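Local coordinates for protein leucine aminopeptidase 2 (Saccharomyces cerevisiae, PDB 2XQ0) that removes N-terminal residues from peptides, preferably di- and tripeptides, as a zinc-dependent M1 family aminopeptidase, and has low epoxide hydrolase activity, at residues D18-L22 / K94-R100; L146-H150 / W317-W321; I219-S223 / V243-Q248. All blocks are in the same frame, centred on the assembly; numbering follows the deposited sequence.

Interaction 1 (D18-L22 / K94-R100); sequences DQSTL and KEPLGSR
One arginine side-chain bond ties two loops whose backbones exchange no hydrogen bond: Arg100 NE donates to Leu22 O at 2.9 Å. The loop 94-100 is a tight turn with a cis peptide before Pro96 and a classic beta bulge, in which Leu97 and Gly98 both face Lys94. It sits in the N-terminal domain of the M1 fold. The segment 18-22 begins with a type I beta turn and an Asx turn, Ser20 N bonding to Asp18 OD1.

Leu22 fills the middle of the contact. Its CD2 meets Leu97 CD1 at 3.9 Å and Lys94 CD at 3.8 Å. Its CD1 lies against Gly98 O. Leu97 points at the 18-22 turn, and its CD2 touches Ser20 O at 3.2 Å. That oxygen also accepts from Arg152, which binds Leu97 O as well and so joins both loops from outside.

The Arg100 chain leaves extended and bends at chi3 (-77°), which lays the guanidinium beside Leu22. Glu91 forms a salt bridge with its NH1. The bond to Leu22 O is nearly straight at 164°, and the oxygen receives it on a lone pair in the carbonyl plane.

Interaction 2 (L146-H150 / W317-W321); sequences LEAIH and WNHFW. With BES (2-(3-amino-2-hydroxy-4-phenyl-butyrylamino)-4-methyl-pentanoic acid), chain B.
Ala148 CB sits squarely over one face of the Trp317 indole. It lies 3.7 Å from the centroid of the six-membered ring and 12° off the ring normal, a CH-pi contact. This is the tight part of the interface. Ala148 O also comes to 3.4 Å from Trp317 CZ2. Chi1 of -54° sets the Trp317 CG anti to its own carbonyl carbon, and the ring reaches across to the loop 146-150. A cis peptide precedes Ala148. Tyr205 meets the same indole edge-to-face, and Pro161 touches it too.

Towards Ile149, which is partly exposed, the contact thins to a single methyl: CG2 approaches Trp317 NE1 obliquely at 3.6 Å.

On the other flank the contact opens onto the bestatin pocket of this M1 aminopeptidase. Here the loop from the N-terminal domain meets the loop leading into helix 321-339, which carries the zinc ligand Glu324. Glu147 runs out extended between the indole and the inhibitor. Its OE1 accepts a hydrogen bond from the bestatin amine N2 at 2.8 Å, while CG and CD lie along the inhibitor phenyl. Its other oxygen, OE2, points at the edge of the Phe320 ring, 3.4 Å from CE1. The carboxylate and ring planes stand 82° apart. A leucine in place of Trp317 would probably leave the Ala148 methyl without its flat aromatic cover and open a gap behind Glu147. Phe320 also borders the inhibitor, its CZ 3.8 Å from bestatin C9, and packs against Phe385 and Pro389.

Interaction 3 (I219-S223 / V243-Q248); sequences IGPRS and VEKFIQ
Arg222 and Glu244 are brought together by two differently shaped chains. Arg222 starts with CG between its backbone N and carbonyl carbon (chi1 54°), then runs extended to NE. Glu244 leaves helix 243-253 with CG anti to its backbone N and turns at chi2 (71°), which brings the carboxylate to the arginine. The two side chains cross at about a right angle.

The salt bridge is side-on. NE of Arg222 donates to OE1 of Glu244 at 3.2 Å, on the syn lone pair and almost in the guanidinium plane. NH2 reaches OE2 at 3.1 Å, but from above the carboxylate plane. OE2 also accepts from Gln248 NE2, one turn on along the helix, at 2.8 Å on its anti lone pair. Ile247 CG2 lies over one face of the guanidinium, 3.3 Å from Arg222 NH2. Pro221 CG rests against the carboxylate carbon of Glu244.

The contact joins a beta hairpin to a helix of the catalytic domain. The turn between strands 215-220 and 223-227 is type I, with a classic beta bulge in which Ile219 and Gly220 both face Ser223. Closer to the strand end, Val243 CG1 packs on Ile219 CG1 at 3.9 Å. One water links Ile219 O to Glu244 N near the start of the helix. A second joins Arg222 N, Ser223 OG and Glu244 OE1, to which it donates at 2.6 Å. Ser223 OG is also bonded to Tyr262 O.

Glu251 pairs with Arg222 NH2 as well. Arg222 thus serves two carboxylates, and its charge, with Gln248 and the second water, probably helps keep Glu244 ionised.

In the fold
From the N terminus, the chain passes helix 4-9 and enters interaction 1 at 18-22. This contact ties the chain ahead of strand 28-40 to the loop between strands 84-90 and 101-104 of the N-terminal domain's large sheet. It closes before interaction 2 opens. Interaction 2 runs from 146-150 to 317-321 and spans a much longer loop, joining the N-terminal domain to the catalytic domain beside the bestatin site. Interaction 3 closes a short loop within that span, tying the hairpin turn at 219-223 to helix 243-253. No two contacts cross along the chain. Interactions 1 and 2 touch in space, with Leu97 CD2 3.9 Å from Ile149 CD1. Interaction 3 is remote, its centre about 28 Å from that of interaction 2.

Interaction 1 (D18-L22 / K94-R100)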
loop_
_atom_site.group_PDB
_atom_site.type_symbol
_atom_site.label_atom_id
_atom_site.label_comp_id
_atom_site.label_asym_id
_atom_site.label_seq_id
_atom_site.Cartn_x
_atom_site.Cartn_y
_atom_site.Cartn_z
ATOM N N ASP A 18 -4.102 -3.121 21.092
ATOM C CA ASP A 18 -4.731 -2.722 19.841
ATOM C C ASP A 18 -6.225 -2.415 20.023
ATOM O O ASP A 18 -7.038 -3.331 20.146
ATOM C CB ASP A 18 -4.570 -3.867 18.823
ATOM C CG ASP A 18 -5.157 -3.549 17.480
ATOM O OD1 ASP A 18 -5.773 -2.467 17.326
ATOM O OD2 ASP A 18 -4.979 -4.391 16.567
ATOM N N GLN A 19 -6.578 -1.136 19.972
ATOM C CA GLN A 19 -7.951 -0.671 20.212
ATOM C C GLN A 19 -8.912 -0.901 19.036
ATOM O O GLN A 19 -10.104 -0.599 19.148
ATOM C CB GLN A 19 -7.932 0.829 20.510
ATOM C CG GLN A 19 -7.108 1.209 21.737
ATOM C CD GLN A 19 -7.802 0.844 23.016
ATOM O OE1 GLN A 19 -9.015 0.995 23.133
ATOM N NE2 GLN A 19 -7.039 0.370 23.992
ATOM N N SER A 20 -8.392 -1.403 17.913
ATOM C CA SER A 20 -9.205 -1.589 16.707
ATOM C C SER A 20 -9.775 -2.995 16.586
ATOM O O SER A 20 -10.398 -3.314 15.574
ATOM C CB SER A 20 -8.384 -1.295 15.441
ATOM O OG SER A 20 -7.977 0.062 15.405
ATOM N N THR A 21 -9.549 -3.847 17.587
ATOM C CA THR A 21 -10.144 -5.194 17.562
ATOM C C THR A 21 -11.164 -5.347 18.686
ATOM O O THR A 21 -11.016 -4.771 19.763
ATOM C CB THR A 21 -9.094 -6.316 17.668
ATOM O OG1 THR A 21 -9.741 -7.591 17.652
ATOM C CG2 THR A 21 -8.313 -6.208 18.944
ATOM N N LEU A 22 -12.203 -6.129 18.425
ATOM C CA LEU A 22 -13.206 -6.440 19.438
ATOM C C LEU A 22 -12.884 -7.793 20.071
ATOM O O LEU A 22 -13.610 -8.276 20.940
ATOM C CB LEU A 22 -14.594 -6.479 18.797
ATOM C CG LEU A 22 -15.045 -5.166 18.159
ATOM C CD1 LEU A 22 -16.431 -5.298 17.535
ATOM C CD2 LEU A 22 -15.024 -4.051 19.190
ATOM N N LYS A 94 -21.114 -2.557 15.761
ATOM C CA LYS A 94 -20.739 -1.233 16.248
ATOM C C LYS A 94 -19.700 -0.648 15.303
ATOM O O LYS A 94 -18.693 -1.289 15.018
ATOM C CB LYS A 94 -20.164 -1.306 17.660
ATOM C CG LYS A 94 -18.954 -2.212 17.791
ATOM C CD LYS A 94 -18.015 -1.738 18.903
ATOM C CE LYS A 94 -17.282 -0.455 18.504
ATOM N NZ LYS A 94 -16.307 -0.009 19.539
ATOM N N GLU A 95 -19.940 0.562 14.808
ATOM C CA GLU A 95 -19.018 1.135 13.851
ATOM C C GLU A 95 -17.844 1.763 14.586
ATOM O O GLU A 95 -17.992 2.210 15.721
ATOM C CB GLU A 95 -19.727 2.153 12.966
ATOM C CG GLU A 95 -21.000 1.609 12.338
ATOM C CD GLU A 95 -20.735 0.584 11.254
ATOM O OE1 GLU A 95 -19.569 0.450 10.828
ATOM O OE2 GLU A 95 -21.701 -0.078 10.815
ATOM N N PRO A 96 -16.670 1.779 13.943
ATOM C CA PRO A 96 -16.476 1.167 12.634
ATOM C C PRO A 96 -15.886 -0.229 12.772
ATOM O O PRO A 96 -15.422 -0.758 11.775
ATOM C CB PRO A 96 -15.439 2.085 11.990
ATOM C CG PRO A 96 -14.598 2.517 13.136
ATOM C CD PRO A 96 -15.491 2.565 14.354
ATOM N N LEU A 97 -15.910 -0.824 13.962
ATOM C CA LEU A 97 -15.149 -2.065 14.166
ATOM C C LEU A 97 -15.869 -3.380 13.833
ATOM O O LEU A 97 -15.221 -4.425 13.732
ATOM C CB LEU A 97 -14.573 -2.131 15.584
ATOM C CG LEU A 97 -13.591 -1.012 15.955
ATOM C CD1 LEU A 97 -13.063 -1.231 17.342
ATOM C CD2 LEU A 97 -12.430 -0.914 14.922
ATOM N N GLY A 98 -17.193 -3.343 13.708
ATOM C CA GLY A 98 -17.935 -4.530 13.303
ATOM C C GLY A 98 -18.747 -5.236 14.387
ATOM O O GLY A 98 -19.170 -4.629 15.386
ATOM N N SER A 99 -18.969 -6.539 14.186
ATOM C CA SER A 99 -19.855 -7.320 15.042
ATOM C C SER A 99 -19.049 -8.348 15.814
ATOM O O SER A 99 -18.497 -9.270 15.238
ATOM C CB SER A 99 -20.925 -8.040 14.202
ATOM O OG SER A 99 -21.726 -7.114 13.482
ATOM N N ARG A 100 -18.984 -8.203 17.128
ATOM C CA ARG A 100 -18.223 -9.154 17.922
ATOM C C ARG A 100 -18.929 -10.508 17.934
ATOM O O ARG A 100 -20.135 -10.580 18.134
ATOM C CB ARG A 100 -18.049 -8.636 19.353
ATOM C CG ARG A 100 -17.287 -9.593 20.264
ATOM C CD ARG A 100 -17.264 -9.073 21.720
ATOM N NE ARG A 100 -16.299 -7.995 21.917
ATOM C CZ ARG A 100 -16.612 -6.770 22.327
ATOM N NH1 ARG A 100 -17.870 -6.461 22.585
ATOM N NH2 ARG A 100 -15.666 -5.851 22.483
#

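Interaction 2 (L146-H150 / W317-W321)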
loop_
_atom_site.group_PDB
_atom_site.type_symbol
_atom_site.label_atom_id
_atom_site.label_comp_id
_atom_site.label_asym_id
_atom_site.label_seq_id
_atom_site.Cartn_x
_atom_site.Cartn_y
_atom_site.Cartn_z
ATOM N N LEU A 146 -7.263 -7.010 2.446
ATOM C CA LEU A 146 -7.681 -7.098 3.848
ATOM C C LEU A 146 -7.167 -5.968 4.739
ATOM O O LEU A 146 -7.732 -5.682 5.811
ATOM C CB LEU A 146 -7.302 -8.462 4.446
ATOM C CG LEU A 146 -7.783 -9.680 3.662
ATOM C CD1 LEU A 146 -7.596 -10.961 4.483
ATOM C CD2 LEU A 146 -9.230 -9.510 3.234
ATOM N N GLU A 147 -6.105 -5.306 4.314
ATOM C CA GLU A 147 -5.534 -4.257 5.172
ATOM C C GLU A 147 -6.456 -3.044 5.164
ATOM O O GLU A 147 -6.934 -2.662 4.103
ATOM C CB GLU A 147 -4.140 -3.859 4.675
ATOM C CG GLU A 147 -3.294 -3.095 5.711
ATOM C CD GLU A 147 -1.874 -2.867 5.199
ATOM O OE1 GLU A 147 -1.583 -3.352 4.096
ATOM O OE2 GLU A 147 -1.069 -2.209 5.877
ATOM N N ALA A 148 -6.729 -2.443 6.326
ATOM C CA ALA A 148 -6.157 -2.826 7.612
ATOM C C ALA A 148 -7.025 -3.797 8.416
ATOM O O ALA A 148 -6.501 -4.761 8.979
ATOM C CB ALA A 148 -5.895 -1.584 8.452
ATOM N N ILE A 149 -8.331 -3.530 8.502
ATOM C CA ILE A 149 -9.230 -4.410 9.272
ATOM C C ILE A 149 -10.394 -5.035 8.486
ATOM O O ILE A 149 -11.525 -5.120 8.977
ATOM C CB ILE A 149 -9.774 -3.706 10.517
ATOM C CG1 ILE A 149 -10.529 -2.423 10.134
ATOM C CG2 ILE A 149 -8.601 -3.392 11.488
ATOM C CD1 ILE A 149 -11.284 -1.785 11.315
ATOM N N HIS A 150 -10.114 -5.507 7.281
ATOM C CA HIS A 150 -11.153 -6.166 6.481
ATOM C C HIS A 150 -11.059 -7.694 6.540
ATOM O O HIS A 150 -11.929 -8.390 6.002
ATOM C CB HIS A 150 -11.081 -5.688 5.026
ATOM C CG HIS A 150 -11.400 -4.236 4.862
ATOM N ND1 HIS A 150 -12.664 -3.729 5.071
ATOM C CD2 HIS A 150 -10.617 -3.180 4.542
ATOM C CE1 HIS A 150 -12.649 -2.423 4.874
ATOM N NE2 HIS A 150 -11.421 -2.065 4.543
ATOM N N TRP A 317 -2.553 -0.279 14.841
ATOM C CA TRP A 317 -2.557 0.725 13.783
ATOM C C TRP A 317 -2.122 2.111 14.283
ATOM O O TRP A 317 -1.959 3.030 13.494
ATOM C CB TRP A 317 -3.901 0.732 13.050
ATOM C CG TRP A 317 -4.221 -0.676 12.568
ATOM C CD1 TRP A 317 -5.183 -1.513 13.057
ATOM C CD2 TRP A 317 -3.509 -1.427 11.569
ATOM N NE1 TRP A 317 -5.131 -2.732 12.407
ATOM C CE2 TRP A 317 -4.109 -2.703 11.492
ATOM C CE3 TRP A 317 -2.430 -1.137 10.723
ATOM C CZ2 TRP A 317 -3.675 -3.684 10.592
ATOM C CZ3 TRP A 317 -1.992 -2.114 9.841
ATOM C CH2 TRP A 317 -2.613 -3.364 9.775
ATOM N N ASN A 318 -1.893 2.235 15.588
ATOM C CA ASN A 318 -1.250 3.430 16.146
ATOM C C ASN A 318 0.213 3.538 15.786
ATOM O O ASN A 318 0.775 4.620 15.842
ATOM C CB ASN A 318 -1.324 3.432 17.674
ATOM C CG ASN A 318 -2.673 3.826 18.201
ATOM O OD1 ASN A 318 -3.565 4.220 17.451
ATOM N ND2 ASN A 318 -2.816 3.776 19.518
ATOM N N HIS A 319 0.832 2.407 15.465
ATOM C CA HIS A 319 2.282 2.343 15.220
ATOM C C HIS A 319 2.572 1.881 13.786
ATOM O O HIS A 319 3.577 1.212 13.508
ATOM C CB HIS A 319 2.944 1.417 16.246
ATOM C CG HIS A 319 2.646 1.808 17.655
ATOM N ND1 HIS A 319 3.384 2.755 18.331
ATOM C CD2 HIS A 319 1.645 1.440 18.485
ATOM C CE1 HIS A 319 2.863 2.934 19.532
ATOM N NE2 HIS A 319 1.804 2.150 19.649
ATOM N N PHE A 320 1.657 2.241 12.893
ATOM C CA PHE A 320 1.714 1.881 11.479
ATOM C C PHE A 320 3.013 2.355 10.824
ATOM O O PHE A 320 3.474 1.756 9.850
ATOM C CB PHE A 320 0.502 2.492 10.775
ATOM C CG PHE A 320 0.336 2.064 9.341
ATOM C CD1 PHE A 320 0.394 0.722 8.993
ATOM C CD2 PHE A 320 0.050 3.006 8.352
ATOM C CE1 PHE A 320 0.214 0.318 7.668
ATOM C CE2 PHE A 320 -0.129 2.614 7.030
ATOM C CZ PHE A 320 -0.044 1.258 6.694
ATOM N N TRP A 321 3.608 3.428 11.351
ATOM C CA TRP A 321 4.868 3.932 10.797
ATOM C C TRP A 321 5.993 2.877 10.808
ATOM O O TRP A 321 6.871 2.890 9.934
ATOM C CB TRP A 321 5.317 5.226 11.496
ATOM C CG TRP A 321 6.115 5.018 12.750
ATOM C CD1 TRP A 321 5.628 4.886 14.019
ATOM C CD2 TRP A 321 7.540 4.941 12.855
ATOM N NE1 TRP A 321 6.668 4.729 14.911
ATOM C CE2 TRP A 321 7.850 4.750 14.221
ATOM C CE3 TRP A 321 8.588 5.011 11.927
ATOM C CZ2 TRP A 321 9.171 4.632 14.681
ATOM C CZ3 TRP A 321 9.896 4.888 12.384
ATOM C CH2 TRP A 321 10.174 4.705 13.753
HETATM N N2 BES B . -0.337 -2.514 1.685
HETATM C C1 BES B . 0.059 -1.175 1.301
HETATM C C6 BES B . -1.149 -0.400 0.771
HETATM C C7 BES B . -2.178 -0.228 1.866
HETATM C C8 BES B . -1.778 0.195 3.129
HETATM C C12 BES B . -3.518 -0.511 1.620
HETATM C C9 BES B . -2.718 0.348 4.141
HETATM C C11 BES B . -4.459 -0.358 2.635
HETATM C C10 BES B . -4.059 0.073 3.896
HETATM C C2 BES B . 1.168 -1.208 0.241
HETATM O O2 BES B . 2.345 -1.931 0.627
HETATM C C3 BES B . 1.530 0.209 -0.057
HETATM O O3 BES B . 2.161 0.898 0.749
HETATM N N1 BES B . 1.061 0.567 -1.245
HETATM C C4 BES B . 1.184 1.847 -1.911
HETATM C C13 BES B . 2.369 1.644 -2.847
HETATM C C14 BES B . 3.441 2.713 -2.687
HETATM C C15 BES B . 4.776 2.199 -3.213
HETATM C C16 BES B . 3.566 3.185 -1.240
HETATM C C5 BES B . -0.062 2.023 -2.731
HETATM O O1 BES B . -0.449 3.181 -3.006
HETATM O O4 BES B . -0.675 0.992 -3.106
#

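Interaction 3 (I219-S223 / V243-Q248)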
loop_
_atom_site.group_PDB
_atom_site.type_symbol
_atom_site.label_atom_id
_atom_site.label_comp_id
_atom_site.label_asym_id
_atom_site.label_seq_id
_atom_site.Cartn_x
_atom_site.Cartn_y
_atom_site.Cartn_z
ATOM N N ILE A 219 9.732 -15.378 -13.710
ATOM C CA ILE A 219 10.430 -14.101 -13.847
ATOM C C ILE A 219 11.763 -14.109 -13.122
ATOM O O ILE A 219 12.441 -13.095 -13.063
ATOM C CB ILE A 219 9.582 -12.917 -13.342
ATOM C CG1 ILE A 219 8.982 -13.222 -11.951
ATOM C CG2 ILE A 219 8.486 -12.606 -14.339
ATOM C CD1 ILE A 219 8.144 -12.086 -11.374
ATOM N N GLY A 220 12.135 -15.256 -12.571
ATOM C CA GLY A 220 13.418 -15.395 -11.906
ATOM C C GLY A 220 13.532 -16.782 -11.309
ATOM O O GLY A 220 12.569 -17.538 -11.349
ATOM N N PRO A 221 14.700 -17.116 -10.736
ATOM C CA PRO A 221 14.960 -18.440 -10.149
ATOM C C PRO A 221 14.041 -18.785 -8.979
ATOM O O PRO A 221 13.831 -19.955 -8.668
ATOM C CB PRO A 221 16.420 -18.340 -9.678
ATOM C CG PRO A 221 16.673 -16.887 -9.523
ATOM C CD PRO A 221 15.851 -16.214 -10.599
ATOM N N ARG A 222 13.472 -17.784 -8.325
ATOM C CA ARG A 222 12.521 -18.095 -7.270
ATOM C C ARG A 222 11.278 -17.220 -7.378
ATOM O O ARG A 222 10.618 -16.954 -6.380
ATOM C CB ARG A 222 13.164 -17.967 -5.882
ATOM C CG ARG A 222 13.811 -16.627 -5.657
ATOM C CD ARG A 222 14.558 -16.549 -4.327
ATOM N NE ARG A 222 15.650 -15.580 -4.419
ATOM C CZ ARG A 222 16.393 -15.191 -3.394
ATOM N NH1 ARG A 222 16.168 -15.683 -2.183
ATOM N NH2 ARG A 222 17.362 -14.311 -3.582
ATOM N N SER A 223 10.945 -16.822 -8.602
ATOM C CA SER A 223 9.853 -15.881 -8.822
ATOM C C SER A 223 8.997 -16.220 -10.033
ATOM O O SER A 223 9.499 -16.524 -11.097
ATOM C CB SER A 223 10.399 -14.463 -8.964
ATOM O OG SER A 223 11.023 -14.046 -7.764
ATOM N N VAL A 243 13.649 -8.561 -11.001
ATOM C CA VAL A 243 13.145 -9.020 -9.704
ATOM C C VAL A 243 14.231 -9.750 -8.903
ATOM O O VAL A 243 14.381 -9.508 -7.718
ATOM C CB VAL A 243 11.799 -9.841 -9.776
ATOM C CG1 VAL A 243 11.919 -11.041 -10.679
ATOM C CG2 VAL A 243 11.347 -10.279 -8.366
ATOM N N GLU A 244 15.019 -10.618 -9.533
ATOM C CA GLU A 244 16.005 -11.325 -8.725
ATOM C C GLU A 244 17.075 -10.367 -8.217
ATOM O O GLU A 244 17.542 -10.496 -7.093
ATOM C CB GLU A 244 16.606 -12.526 -9.441
ATOM C CG GLU A 244 17.676 -13.235 -8.636
ATOM C CD GLU A 244 17.134 -14.012 -7.442
ATOM O OE1 GLU A 244 15.898 -14.151 -7.299
ATOM O OE2 GLU A 244 17.963 -14.499 -6.640
ATOM N N LYS A 245 17.431 -9.386 -9.034
ATOM C CA LYS A 245 18.369 -8.354 -8.616
ATOM C C LYS A 245 17.863 -7.589 -7.387
ATOM O O LYS A 245 18.626 -7.332 -6.462
ATOM C CB LYS A 245 18.650 -7.405 -9.784
ATOM C CG LYS A 245 19.505 -6.198 -9.453
ATOM C CD LYS A 245 19.913 -5.475 -10.732
ATOM C CE LYS A 245 18.697 -5.118 -11.578
ATOM N NZ LYS A 245 19.044 -4.921 -13.028
ATOM N N PHE A 246 16.578 -7.224 -7.372
ATOM C CA PHE A 246 15.989 -6.595 -6.197
ATOM C C PHE A 246 16.088 -7.501 -4.974
ATOM O O PHE A 246 16.450 -7.056 -3.867
ATOM C CB PHE A 246 14.516 -6.265 -6.423
ATOM C CG PHE A 246 14.284 -5.057 -7.273
ATOM C CD1 PHE A 246 15.306 -4.186 -7.564
ATOM C CD2 PHE A 246 13.018 -4.799 -7.791
ATOM C CE1 PHE A 246 15.076 -3.065 -8.364
ATOM C CE2 PHE A 246 12.785 -3.684 -8.588
ATOM C CZ PHE A 246 13.819 -2.817 -8.872
ATOM N N ILE A 247 15.746 -8.772 -5.142
ATOM C CA ILE A 247 15.769 -9.640 -3.975
ATOM C C ILE A 247 17.172 -9.699 -3.394
ATOM O O ILE A 247 17.354 -9.487 -2.198
ATOM C CB ILE A 247 15.240 -11.058 -4.242
ATOM C CG1 ILE A 247 13.808 -11.007 -4.761
ATOM C CG2 ILE A 247 15.241 -11.859 -2.922
ATOM C CD1 ILE A 247 13.249 -12.368 -5.109
ATOM N N GLN A 248 18.160 -9.962 -4.245
ATOM C CA GLN A 248 19.558 -10.115 -3.810
ATOM C C GLN A 248 20.110 -8.818 -3.220
ATOM O O GLN A 248 20.907 -8.837 -2.287
ATOM C CB GLN A 248 20.448 -10.605 -4.961
ATOM C CG GLN A 248 20.247 -12.087 -5.323
ATOM C CD GLN A 248 21.027 -12.486 -6.572
ATOM O OE1 GLN A 248 22.014 -11.837 -6.927
ATOM N NE2 GLN A 248 20.576 -13.543 -7.255
HETATM O O HOH W 1 14.719 -11.867 -12.231
HETATM O O HOH W 2 13.680 -14.869 -8.452
#